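Local coordinates for protein toxin PAU_02230 (Photorhabdus asymbiotica subsp. asymbiotica ATCC 43949, PDB 6HV6) that acts as a bacterial toxin, PaTox, whose modelled region joins a helix-rich body to a six-stranded antiparallel sheet, at residues K302-F307 with F317-M323; H289-S294 with V306-N311; S281-P287 with S340-L346. The protein carries 1 engineered substitution. All coordinates share one frame; numbering follows the deposited sequence.

All three contacts lie on one antiparallel sheet, whose strands run in the order 182-185, 313-317, 304-309, 289-296, 280-286, 342-346. Interaction 2 is the most deeply buried, pairing two inner strands through backbone bonds, apolar side chains and a histidine-carboxylate bond at one end. Interaction 1 shares Val306 and Phe307 with it and runs from the beginning of strand 304-309 across to Phe317 and the start of helix 320-334, where aromatic packing gives way to lysines and an aspartate nearer the solvent. Interaction 3 lies at the margin formed by strand 342-346: its valines and phenylalanine lie on one face, and a partly exposed arginine, aspartate and histidine cluster on the other. Ser281 OG and Ser294 OG meet between interactions 2 and 3.

Interaction 1 of 3, residues K302-F307 with F317-M323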
loop_
_atom_site.group_PDB
_atom_site.type_symbol
_atom_site.label_atom_id
_atom_site.label_comp_id
_atom_site.label_asym_id
_atom_site.label_seq_id
_atom_site.Cartn_x
_atom_site.Cartn_y
_atom_site.Cartn_z
ATOM N N LYS A 302 17.891 -23.603 -7.328
ATOM C CA LYS A 302 17.761 -22.617 -8.397
ATOM C C LYS A 302 17.694 -21.194 -7.836
ATOM O O LYS A 302 17.054 -20.945 -6.815
ATOM C CB LYS A 302 16.523 -22.914 -9.256
ATOM C CG LYS A 302 16.294 -21.922 -10.404
ATOM C CD LYS A 302 15.489 -22.539 -11.547
ATOM C CE LYS A 302 15.348 -21.574 -12.722
ATOM N NZ LYS A 302 14.800 -22.232 -13.948
ATOM N N ILE A 303 18.365 -20.267 -8.518
ATOM C CA ILE A 303 18.501 -18.883 -8.079
ATOM C C ILE A 303 17.341 -18.070 -8.623
ATOM O O ILE A 303 16.958 -18.214 -9.791
ATOM C CB ILE A 303 19.851 -18.297 -8.538
ATOM C CG1 ILE A 303 20.999 -18.848 -7.687
ATOM C CG2 ILE A 303 19.831 -16.778 -8.492
ATOM C CD1 ILE A 303 22.353 -18.243 -8.014
ATOM N N LYS A 304 16.776 -17.214 -7.769
ATOM C CA LYS A 304 15.731 -16.278 -8.148
ATOM C C LYS A 304 16.156 -14.859 -7.794
ATOM O O LYS A 304 16.804 -14.634 -6.766
ATOM C CB LYS A 304 14.408 -16.630 -7.453
ATOM C CG LYS A 304 13.835 -17.963 -7.891
ATOM C CD LYS A 304 13.685 -18.003 -9.407
ATOM C CE LYS A 304 13.480 -19.420 -9.923
ATOM N NZ LYS A 304 12.299 -20.077 -9.297
ATOM N N TYR A 305 15.807 -13.910 -8.662
ATOM C CA TYR A 305 16.024 -12.487 -8.435
ATOM C C TYR A 305 14.652 -11.850 -8.240
ATOM O O TYR A 305 13.780 -11.983 -9.108
ATOM C CB TYR A 305 16.768 -11.847 -9.608
ATOM C CG TYR A 305 18.075 -12.564 -9.924
ATOM C CD1 TYR A 305 18.102 -13.649 -10.794
ATOM C CD2 TYR A 305 19.258 -12.192 -9.307
ATOM C CE1 TYR A 305 19.281 -14.326 -11.062
ATOM C CE2 TYR A 305 20.451 -12.865 -9.573
ATOM C CZ TYR A 305 20.448 -13.932 -10.445
ATOM O OH TYR A 305 21.617 -14.606 -10.719
ATOM N N VAL A 306 14.455 -11.180 -7.107
ATOM C CA VAL A 306 13.115 -10.781 -6.661
ATOM C C VAL A 306 13.072 -9.274 -6.455
ATOM O O VAL A 306 13.953 -8.705 -5.805
ATOM C CB VAL A 306 12.703 -11.500 -5.363
ATOM C CG1 VAL A 306 11.208 -11.185 -5.017
ATOM C CG2 VAL A 306 12.941 -12.997 -5.457
ATOM N N PHE A 307 12.033 -8.638 -6.980
ATOM C CA PHE A 307 11.725 -7.238 -6.700
ATOM C C PHE A 307 10.446 -7.203 -5.876
ATOM O O PHE A 307 9.399 -7.657 -6.345
ATOM C CB PHE A 307 11.560 -6.445 -8.002
ATOM C CG PHE A 307 11.053 -5.029 -7.807
ATOM C CD1 PHE A 307 11.492 -4.252 -6.737
ATOM C CD2 PHE A 307 10.155 -4.471 -8.702
ATOM C CE1 PHE A 307 11.030 -2.949 -6.561
ATOM C CE2 PHE A 307 9.693 -3.167 -8.539
ATOM C CZ PHE A 307 10.125 -2.410 -7.466
ATOM N N PHE A 317 12.228 -13.452 -10.875
ATOM C CA PHE A 317 12.818 -13.575 -12.206
ATOM C C PHE A 317 13.943 -14.601 -12.212
ATOM O O PHE A 317 14.657 -14.766 -11.219
ATOM C CB PHE A 317 13.376 -12.233 -12.705
ATOM C CG PHE A 317 12.350 -11.139 -12.803
ATOM C CD1 PHE A 317 12.026 -10.374 -11.697
ATOM C CD2 PHE A 317 11.725 -10.863 -14.004
ATOM C CE1 PHE A 317 11.111 -9.366 -11.786
ATOM C CE2 PHE A 317 10.787 -9.854 -14.092
ATOM C CZ PHE A 317 10.483 -9.106 -12.987
ATOM N N ASP A 318 14.110 -15.278 -13.359
ATOM C CA ASP A 318 15.230 -16.198 -13.527
ATOM C C ASP A 318 16.534 -15.466 -13.801
ATOM O O ASP A 318 17.615 -16.005 -13.532
ATOM C CB ASP A 318 14.966 -17.183 -14.677
ATOM C CG ASP A 318 14.023 -18.312 -14.294
ATOM O OD1 ASP A 318 13.525 -18.331 -13.151
ATOM O OD2 ASP A 318 13.786 -19.196 -15.146
ATOM N N LYS A 319 16.464 -14.266 -14.364
ATOM C CA LYS A 319 17.650 -13.530 -14.773
ATOM C C LYS A 319 17.683 -12.195 -14.052
ATOM O O LYS A 319 16.660 -11.514 -13.946
ATOM C CB LYS A 319 17.679 -13.297 -16.291
ATOM C CG LYS A 319 17.803 -14.563 -17.122
ATOM C CD LYS A 319 18.092 -14.234 -18.579
ATOM C CE LYS A 319 18.467 -15.483 -19.369
ATOM N NZ LYS A 319 18.724 -15.179 -20.805
ATOM N N HIS A 320 18.863 -11.828 -13.550
ATOM C CA HIS A 320 19.001 -10.525 -12.910
ATOM C C HIS A 320 18.661 -9.395 -13.879
ATOM O O HIS A 320 18.015 -8.410 -13.498
ATOM C CB HIS A 320 20.418 -10.353 -12.365
ATOM C CG HIS A 320 20.689 -8.979 -11.843
ATOM N ND1 HIS A 320 20.284 -8.567 -10.592
ATOM C CD2 HIS A 320 21.288 -7.909 -12.418
ATOM C CE1 HIS A 320 20.630 -7.305 -10.413
ATOM N NE2 HIS A 320 21.241 -6.882 -11.506
ATOM N N SER A 321 19.078 -9.526 -15.140
ATOM C CA SER A 321 18.866 -8.440 -16.091
ATOM C C SER A 321 17.384 -8.189 -16.328
ATOM O O SER A 321 16.982 -7.042 -16.551
ATOM C CB SER A 321 19.572 -8.734 -17.416
ATOM O OG SER A 321 18.999 -9.843 -18.081
ATOM N N ASP A 322 16.559 -9.239 -16.281
ATOM C CA ASP A 322 15.120 -9.043 -16.415
ATOM C C ASP A 322 14.543 -8.352 -15.192
ATOM O O ASP A 322 13.693 -7.464 -15.317
ATOM C CB ASP A 322 14.419 -10.380 -16.633
ATOM C CG ASP A 322 14.720 -10.969 -17.995
ATOM O OD1 ASP A 322 14.995 -10.183 -18.922
ATOM O OD2 ASP A 322 14.666 -12.203 -18.130
ATOM N N MET A 323 14.966 -8.772 -14.002
ATOM C CA MET A 323 14.485 -8.124 -12.788
ATOM C C MET A 323 14.853 -6.648 -12.793
ATOM O O MET A 323 14.018 -5.789 -12.479
ATOM C CB MET A 323 15.050 -8.852 -11.564
ATOM C CG MET A 323 14.544 -8.369 -10.208
ATOM S SD MET A 323 15.440 -6.912 -9.655
ATOM C CE MET A 323 17.007 -7.635 -9.152
#
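The phenol ring of Tyr305 overlaps the backbone and CB of His320, at the first turn of helix 320-334. His320 N stands 3.4 Å above the Tyr305 ring plane, displaced toward the rim, and His320 CB lies over the same face, 3.8 Å from the ring centroid, a CH-pi contact. With CG turned opposite its own backbone N (chi1 173°), the imidazole of His320 presents an edge to that face; the planes are 72° apart and the ring centroids 5.7 Å, which defines an offset edge-to-face pair. At the rim of the phenol, Asp318 O lies in the ring plane, 3.4 Å from Tyr305 CE1. The polar ends are anchored elsewhere: Tyr305 OH bonds to Glu271 OE2 and His320 NE2 to Leu267 O, while the buried His320 ND1 has no partner in the model.

Next to this stack the backbones form a single antiparallel hydrogen-bonded pair. Tyr305 N reaches Phe317 O at 2.9 Å with an almost straight N-H...O angle of 176°, and Phe317 N returns a more bent bond to Tyr305 O at 2.8 Å. The same Tyr305 O lies at the edge of the Phe317 ring, in its plane. Met323 completes the apolar part, its CB 4.0 Å from Tyr305 CB and its CG near Phe307 CB.

Toward solvent the chemistry changes. Lys302 NZ makes a weak salt bridge to Asp318 OD2 at 3.4 Å, and because Lys302 is poorly ordered it is weak evidence for a fixed link. Lys304 runs alongside Asp318, pointing the same way.

The Tyr305-Phe317 pair lies at the open end of the hairpin formed by strands 304-309 and 313-317, just where the chain passes through the N-cap Lys319 into helix 320-334, with helix 271-274 flanking His320.

Interaction 2 of 3, residues H289-S294 with V306-N311. With EDO (1,2-ethanediol), chain G.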
loop_
_atom_site.group_PDB
_atom_site.type_symbol
_atom_site.label_atom_id
_atom_site.label_comp_id
_atom_site.label_asym_id
_atom_site.label_seq_id
_atom_site.Cartn_x
_atom_site.Cartn_y
_atom_site.Cartn_z
ATOM N N HIS A 289 9.151 6.252 0.073
ATOM C CA HIS A 289 8.845 4.863 -0.238
ATOM C C HIS A 289 10.071 4.009 0.028
ATOM O O HIS A 289 11.205 4.489 -0.027
ATOM C CB HIS A 289 8.388 4.703 -1.699
ATOM C CG HIS A 289 7.723 3.389 -1.987
ATOM N ND1 HIS A 289 6.907 2.749 -1.073
ATOM C CD2 HIS A 289 7.723 2.614 -3.099
ATOM C CE1 HIS A 289 6.459 1.620 -1.602
ATOM N NE2 HIS A 289 6.933 1.520 -2.833
ATOM N N THR A 290 9.830 2.738 0.326
ATOM C CA THR A 290 10.903 1.773 0.494
ATOM C C THR A 290 10.531 0.521 -0.276
ATOM O O THR A 290 9.367 0.115 -0.287
ATOM C CB THR A 290 11.135 1.423 1.969
ATOM O OG1 THR A 290 11.367 2.614 2.720
ATOM C CG2 THR A 290 12.336 0.459 2.125
ATOM N N MET A 291 11.518 -0.082 -0.925
ATOM C CA MET A 291 11.280 -1.306 -1.665
ATOM C C MET A 291 12.457 -2.238 -1.384
ATOM O O MET A 291 13.334 -1.940 -0.569
ATOM C CB MET A 291 11.089 -1.000 -3.156
ATOM C CG MET A 291 9.829 -0.153 -3.478
ATOM S SD MET A 291 10.007 0.649 -5.078
ATOM C CE MET A 291 11.164 1.944 -4.652
ATOM N N LEU A 292 12.499 -3.362 -2.083
ATOM C CA LEU A 292 13.484 -4.378 -1.757
ATOM C C LEU A 292 13.812 -5.161 -3.013
ATOM O O LEU A 292 12.912 -5.481 -3.797
ATOM C CB LEU A 292 12.935 -5.317 -0.672
ATOM C CG LEU A 292 13.787 -6.536 -0.339
ATOM C CD1 LEU A 292 14.878 -6.110 0.612
ATOM C CD2 LEU A 292 12.890 -7.625 0.262
ATOM N N ILE A 293 15.092 -5.483 -3.202
ATOM C CA ILE A 293 15.486 -6.417 -4.246
ATOM C C ILE A 293 16.395 -7.461 -3.626
ATOM O O ILE A 293 17.186 -7.162 -2.722
ATOM C CB ILE A 293 16.157 -5.721 -5.453
ATOM C CG1 ILE A 293 17.388 -4.934 -5.034
ATOM C CG2 ILE A 293 15.173 -4.778 -6.132
ATOM C CD1 ILE A 293 17.871 -3.986 -6.130
ATOM N N SER A 294 16.264 -8.697 -4.095
ATOM C CA SER A 294 16.938 -9.801 -3.441
ATOM C C SER A 294 17.397 -10.805 -4.479
ATOM O O SER A 294 16.871 -10.867 -5.593
ATOM C CB SER A 294 16.024 -10.484 -2.415
ATOM O OG SER A 294 15.665 -9.586 -1.381
ATOM N N VAL A 306 14.455 -11.180 -7.107
ATOM C CA VAL A 306 13.115 -10.781 -6.661
ATOM C C VAL A 306 13.072 -9.274 -6.455
ATOM O O VAL A 306 13.953 -8.705 -5.805
ATOM C CB VAL A 306 12.703 -11.500 -5.363
ATOM C CG1 VAL A 306 11.208 -11.185 -5.017
ATOM C CG2 VAL A 306 12.941 -12.997 -5.457
ATOM N N PHE A 307 12.033 -8.638 -6.980
ATOM C CA PHE A 307 11.725 -7.238 -6.700
ATOM C C PHE A 307 10.446 -7.203 -5.876
ATOM O O PHE A 307 9.399 -7.657 -6.345
ATOM C CB PHE A 307 11.560 -6.445 -8.002
ATOM C CG PHE A 307 11.053 -5.029 -7.807
ATOM C CD1 PHE A 307 11.492 -4.252 -6.737
ATOM C CD2 PHE A 307 10.155 -4.471 -8.702
ATOM C CE1 PHE A 307 11.030 -2.949 -6.561
ATOM C CE2 PHE A 307 9.693 -3.167 -8.539
ATOM C CZ PHE A 307 10.125 -2.410 -7.466
ATOM N N TYR A 308 10.534 -6.698 -4.647
ATOM C CA TYR A 308 9.373 -6.532 -3.770
ATOM C C TYR A 308 9.045 -5.048 -3.676
ATOM O O TYR A 308 9.830 -4.269 -3.117
ATOM C CB TYR A 308 9.634 -7.101 -2.376
ATOM C CG TYR A 308 8.537 -6.803 -1.346
ATOM C CD1 TYR A 308 7.193 -6.858 -1.690
ATOM C CD2 TYR A 308 8.852 -6.483 -0.036
ATOM C CE1 TYR A 308 6.191 -6.613 -0.756
ATOM C CE2 TYR A 308 7.847 -6.226 0.901
ATOM C CZ TYR A 308 6.536 -6.293 0.529
ATOM O OH TYR A 308 5.559 -6.037 1.452
ATOM N N ASP A 309 7.904 -4.652 -4.246
ATOM C CA ASP A 309 7.360 -3.314 -4.026
ATOM C C ASP A 309 6.171 -3.439 -3.092
ATOM O O ASP A 309 5.121 -3.959 -3.506
ATOM C CB ASP A 309 6.936 -2.656 -5.337
ATOM C CG ASP A 309 6.431 -1.221 -5.154
ATOM O OD1 ASP A 309 6.207 -0.779 -4.015
ATOM O OD2 ASP A 309 6.280 -0.522 -6.175
ATOM N N PRO A 310 6.288 -2.989 -1.838
ATOM C CA PRO A 310 5.153 -3.069 -0.899
ATOM C C PRO A 310 3.842 -2.526 -1.430
ATOM O O PRO A 310 2.786 -2.959 -0.962
ATOM C CB PRO A 310 5.651 -2.241 0.290
ATOM C CG PRO A 310 7.138 -2.521 0.305
ATOM C CD PRO A 310 7.516 -2.507 -1.174
ATOM N N ASN A 311 3.871 -1.586 -2.388
ATOM C CA ASN A 311 2.623 -1.075 -2.950
ATOM C C ASN A 311 1.914 -2.106 -3.815
ATOM O O ASN A 311 0.704 -1.980 -4.031
ATOM C CB ASN A 311 2.883 0.187 -3.787
ATOM C CG ASN A 311 3.014 1.428 -2.938
ATOM O OD1 ASN A 311 2.496 1.483 -1.828
ATOM N ND2 ASN A 311 3.713 2.436 -3.455
HETATM C C1 EDO G . 4.785 6.117 -2.364
HETATM O O1 EDO G . 3.852 5.087 -2.021
HETATM C C2 EDO G . 4.879 6.223 -3.879
HETATM O O2 EDO G . 3.600 6.599 -4.403
#
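Asp309 OD1 is gripped by two donors from opposite faces of its carboxylate. His289 NE2 gives the shorter bond, 2.7 Å to Asp309 OD1, arriving on the syn side but 33° out of the carboxylate plane, while the oxygen lies in the plane of the imidazole. Asn311 N supplies the second, 3.0 Å to Asp309 OD1, from above the carboxylate plane; since the donor is two residues further along, this is an Asx turn. It follows directly on strand 304-309, one arm of a beta hairpin whose other arm is strand 289-296. Asp309 CG, set opposite its backbone N (chi1 -177°), directs the carboxylate to His289, and Tyr334 OH binds the other oxygen, OD2, so both oxygens are held.

The amide of Asn311 is nearly parallel to the His289 ring, the planes 8° apart, and puts ND2 over one face, 3.2 Å above the His289 ring plane and offset toward the rim. Asn311 ND2 makes no hydrogen bond to His289 NE2, which is already donating to Asp309; it donates instead to O1 of a bound 1,2-ethanediol at 3.0 Å, and also bonds to Tyr334 OH.

Along the hairpin, the pairs Leu292-Tyr308 and Ser294-Val306 each exchange two backbone bonds, such as Tyr308 N to Leu292 O at 2.8 Å. Ile293 and Phe307 share the face turned to helix 320-334, where Ile293 CG2 lies 3.8 Å from Phe307 CD1. Met291 SD approaches the edge of the Phe307 ring in its plane, 3.9 Å from Phe307 CZ, a Met-aromatic contact. On the reverse face, Leu292 and Tyr308 touch through their CB atoms, and the tyrosine extends to Met206 of helix 199-211.

Beyond the last bridge Pro310 has no N-H to offer, and its CD packs 3.3 Å from Thr290 O.

Interaction 3 of 3, residues S281-P287 with S340-L346; sequences SVRVDAP and SVSFHPL
Val284 packs closely against Val341 and Phe343 on one face of the strand pair: its CG1 is 3.6 Å from Val341 CG1, and its CG2 is 3.9 Å from Phe343 CE1. Val282 adds CG1 at the edge of the same phenyl ring, and Phe327 of helix 320-334 touches Val284 and Val341.

The other face is mixed: Leu346 is buried against the Arg283 chain, while Arg283, Asp285 and His344 are partly exposed. Here the guanidinium of Arg283 lies flat on the imidazole of His344, with planes 17° apart and Arg283 NH2 3.4 Å from His344 CG. A bend at chi3 (79°) turns the guanidinium side-on to Asp285 in a bidentate salt bridge, Arg283 NE to Asp285 OD1 at 2.8 Å and Arg283 NH2 to Asp285 OD2 at 3.0 Å. Asn253 OD1 takes a further bond from Arg283 NH1.

Strands 280-286 and 342-346 run antiparallel, the axes of these short segments at 145°, and the latter is the outermost strand of the sheet within this chain. Arg283 N meets His344 O at 2.7 Å, and bonds are also exchanged between Asp285 and Ser342.

Asp285 OD2 also sits over the His344 ring face, but its angle to His344 NE2 is too poor for a hydrogen bond; His344 NE2 pairs with Ser342 OG at 2.7 Å instead. At the far end Pro345 is exposed, and Ser281 N donates to a water 2.9 Å away.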
loop_
_atom_site.group_PDB
_atom_site.type_symbol
_atom_site.label_atom_id
_atom_site.label_comp_id
_atom_site.label_asym_id
_atom_site.label_seq_id
_atom_site.Cartn_x
_atom_site.Cartn_y
_atom_site.Cartn_z
ATOM N N SER A 281 19.996 -9.321 0.212
ATOM C CA SER A 281 18.895 -8.404 -0.022
ATOM C C SER A 281 19.412 -6.982 0.085
ATOM O O SER A 281 20.333 -6.689 0.854
ATOM C CB SER A 281 17.751 -8.625 0.972
ATOM O OG SER A 281 17.226 -9.933 0.860
ATOM N N VAL A 282 18.807 -6.108 -0.709
ATOM C CA VAL A 282 19.180 -4.710 -0.787
ATOM C C VAL A 282 17.914 -3.892 -0.566
ATOM O O VAL A 282 16.917 -4.080 -1.273
ATOM C CB VAL A 282 19.827 -4.372 -2.140
ATOM C CG1 VAL A 282 20.040 -2.890 -2.266
ATOM C CG2 VAL A 282 21.160 -5.125 -2.306
ATOM N N ARG A 283 17.945 -3.006 0.419
ATOM C CA ARG A 283 16.841 -2.089 0.629
ATOM C C ARG A 283 16.933 -0.961 -0.395
ATOM O O ARG A 283 18.019 -0.419 -0.642
ATOM C CB ARG A 283 16.868 -1.535 2.056
ATOM C CG ARG A 283 15.669 -0.636 2.398
ATOM C CD ARG A 283 15.813 0.012 3.773
ATOM N NE ARG A 283 16.718 1.150 3.710
ATOM C CZ ARG A 283 17.890 1.233 4.325
ATOM N NH1 ARG A 283 18.324 0.241 5.094
ATOM N NH2 ARG A 283 18.627 2.324 4.176
ATOM N N VAL A 284 15.802 -0.616 -1.000
ATOM C CA VAL A 284 15.719 0.472 -1.977
ATOM C C VAL A 284 15.009 1.650 -1.321
ATOM O O VAL A 284 13.827 1.552 -0.982
ATOM C CB VAL A 284 14.981 0.046 -3.257
ATOM C CG1 VAL A 284 15.000 1.197 -4.294
ATOM C CG2 VAL A 284 15.632 -1.189 -3.865
ATOM N N ASP A 285 15.719 2.757 -1.143
ATOM C CA ASP A 285 15.119 3.976 -0.616
ATOM C C ASP A 285 14.739 4.886 -1.778
ATOM O O ASP A 285 15.545 5.103 -2.685
ATOM C CB ASP A 285 16.081 4.709 0.321
ATOM C CG ASP A 285 16.424 3.904 1.560
ATOM O OD1 ASP A 285 15.635 2.996 1.932
ATOM O OD2 ASP A 285 17.483 4.188 2.164
ATOM N N ALA A 286 13.509 5.405 -1.749
ATOM C CA ALA A 286 12.971 6.242 -2.824
ATOM C C ALA A 286 12.128 7.340 -2.184
ATOM O O ALA A 286 11.905 7.292 -0.968
ATOM C CB ALA A 286 12.143 5.394 -3.795
ATOM N N PRO A 287 11.650 8.356 -2.942
ATOM C CA PRO A 287 10.850 9.414 -2.309
ATOM C C PRO A 287 9.644 8.874 -1.556
ATOM O O PRO A 287 8.709 8.344 -2.164
ATOM C CB PRO A 287 10.431 10.288 -3.498
ATOM C CG PRO A 287 11.584 10.171 -4.450
ATOM C CD PRO A 287 12.026 8.720 -4.325
ATOM N N SER A 340 17.232 10.061 -6.715
ATOM C CA SER A 340 16.394 9.923 -5.539
ATOM C C SER A 340 16.229 8.475 -5.124
ATOM O O SER A 340 15.654 8.219 -4.067
ATOM C CB SER A 340 15.019 10.553 -5.772
ATOM O OG SER A 340 14.166 9.699 -6.516
ATOM N N VAL A 341 16.736 7.535 -5.918
ATOM C CA VAL A 341 16.604 6.105 -5.659
ATOM C C VAL A 341 17.981 5.571 -5.277
ATOM O O VAL A 341 18.946 5.742 -6.029
ATOM C CB VAL A 341 16.038 5.364 -6.880
ATOM C CG1 VAL A 341 15.949 3.858 -6.596
ATOM C CG2 VAL A 341 14.671 5.932 -7.266
ATOM N N SER A 342 18.081 4.929 -4.112
ATOM C CA SER A 342 19.386 4.497 -3.612
ATOM C C SER A 342 19.276 3.088 -3.053
ATOM O O SER A 342 18.188 2.608 -2.725
ATOM C CB SER A 342 19.952 5.448 -2.540
ATOM O OG SER A 342 19.078 5.575 -1.424
ATOM N N PHE A 343 20.430 2.434 -2.944
ATOM C CA PHE A 343 20.504 1.005 -2.684
ATOM C C PHE A 343 21.336 0.764 -1.438
ATOM O O PHE A 343 22.438 1.302 -1.311
ATOM C CB PHE A 343 21.095 0.278 -3.892
ATOM C CG PHE A 343 20.265 0.440 -5.132
ATOM C CD1 PHE A 343 19.182 -0.382 -5.360
ATOM C CD2 PHE A 343 20.536 1.452 -6.031
ATOM C CE1 PHE A 343 18.400 -0.222 -6.487
ATOM C CE2 PHE A 343 19.760 1.620 -7.161
ATOM C CZ PHE A 343 18.692 0.785 -7.390
ATOM N N HIS A 344 20.809 -0.054 -0.531
ATOM C CA HIS A 344 21.414 -0.210 0.782
ATOM C C HIS A 344 21.425 -1.682 1.167
ATOM O O HIS A 344 20.362 -2.287 1.337
ATOM C CB HIS A 344 20.657 0.634 1.806
ATOM C CG HIS A 344 20.590 2.084 1.437
ATOM N ND1 HIS A 344 21.470 3.023 1.932
ATOM C CD2 HIS A 344 19.763 2.751 0.596
ATOM C CE1 HIS A 344 21.175 4.209 1.429
ATOM N NE2 HIS A 344 20.142 4.072 0.616
ATOM N N PRO A 345 22.604 -2.295 1.269
ATOM C CA PRO A 345 22.663 -3.717 1.622
ATOM C C PRO A 345 22.030 -3.959 2.982
ATOM O O PRO A 345 22.242 -3.195 3.926
ATOM C CB PRO A 345 24.166 -4.022 1.639
ATOM C CG PRO A 345 24.810 -2.877 0.898
ATOM C CD PRO A 345 23.941 -1.691 1.144
ATOM N N LEU A 346 21.238 -5.029 3.063
ATOM C CA LEU A 346 20.657 -5.496 4.311
ATOM C C LEU A 346 21.476 -6.654 4.861
ATOM O O LEU A 346 21.965 -7.497 4.104
ATOM C CB LEU A 346 19.209 -5.934 4.106
ATOM C CG LEU A 346 18.233 -4.788 3.838
ATOM C CD1 LEU A 346 16.876 -5.342 3.527
ATOM C CD2 LEU A 346 18.156 -3.858 5.023
HETATM O O HOH W 1 21.434 -9.496 2.771
#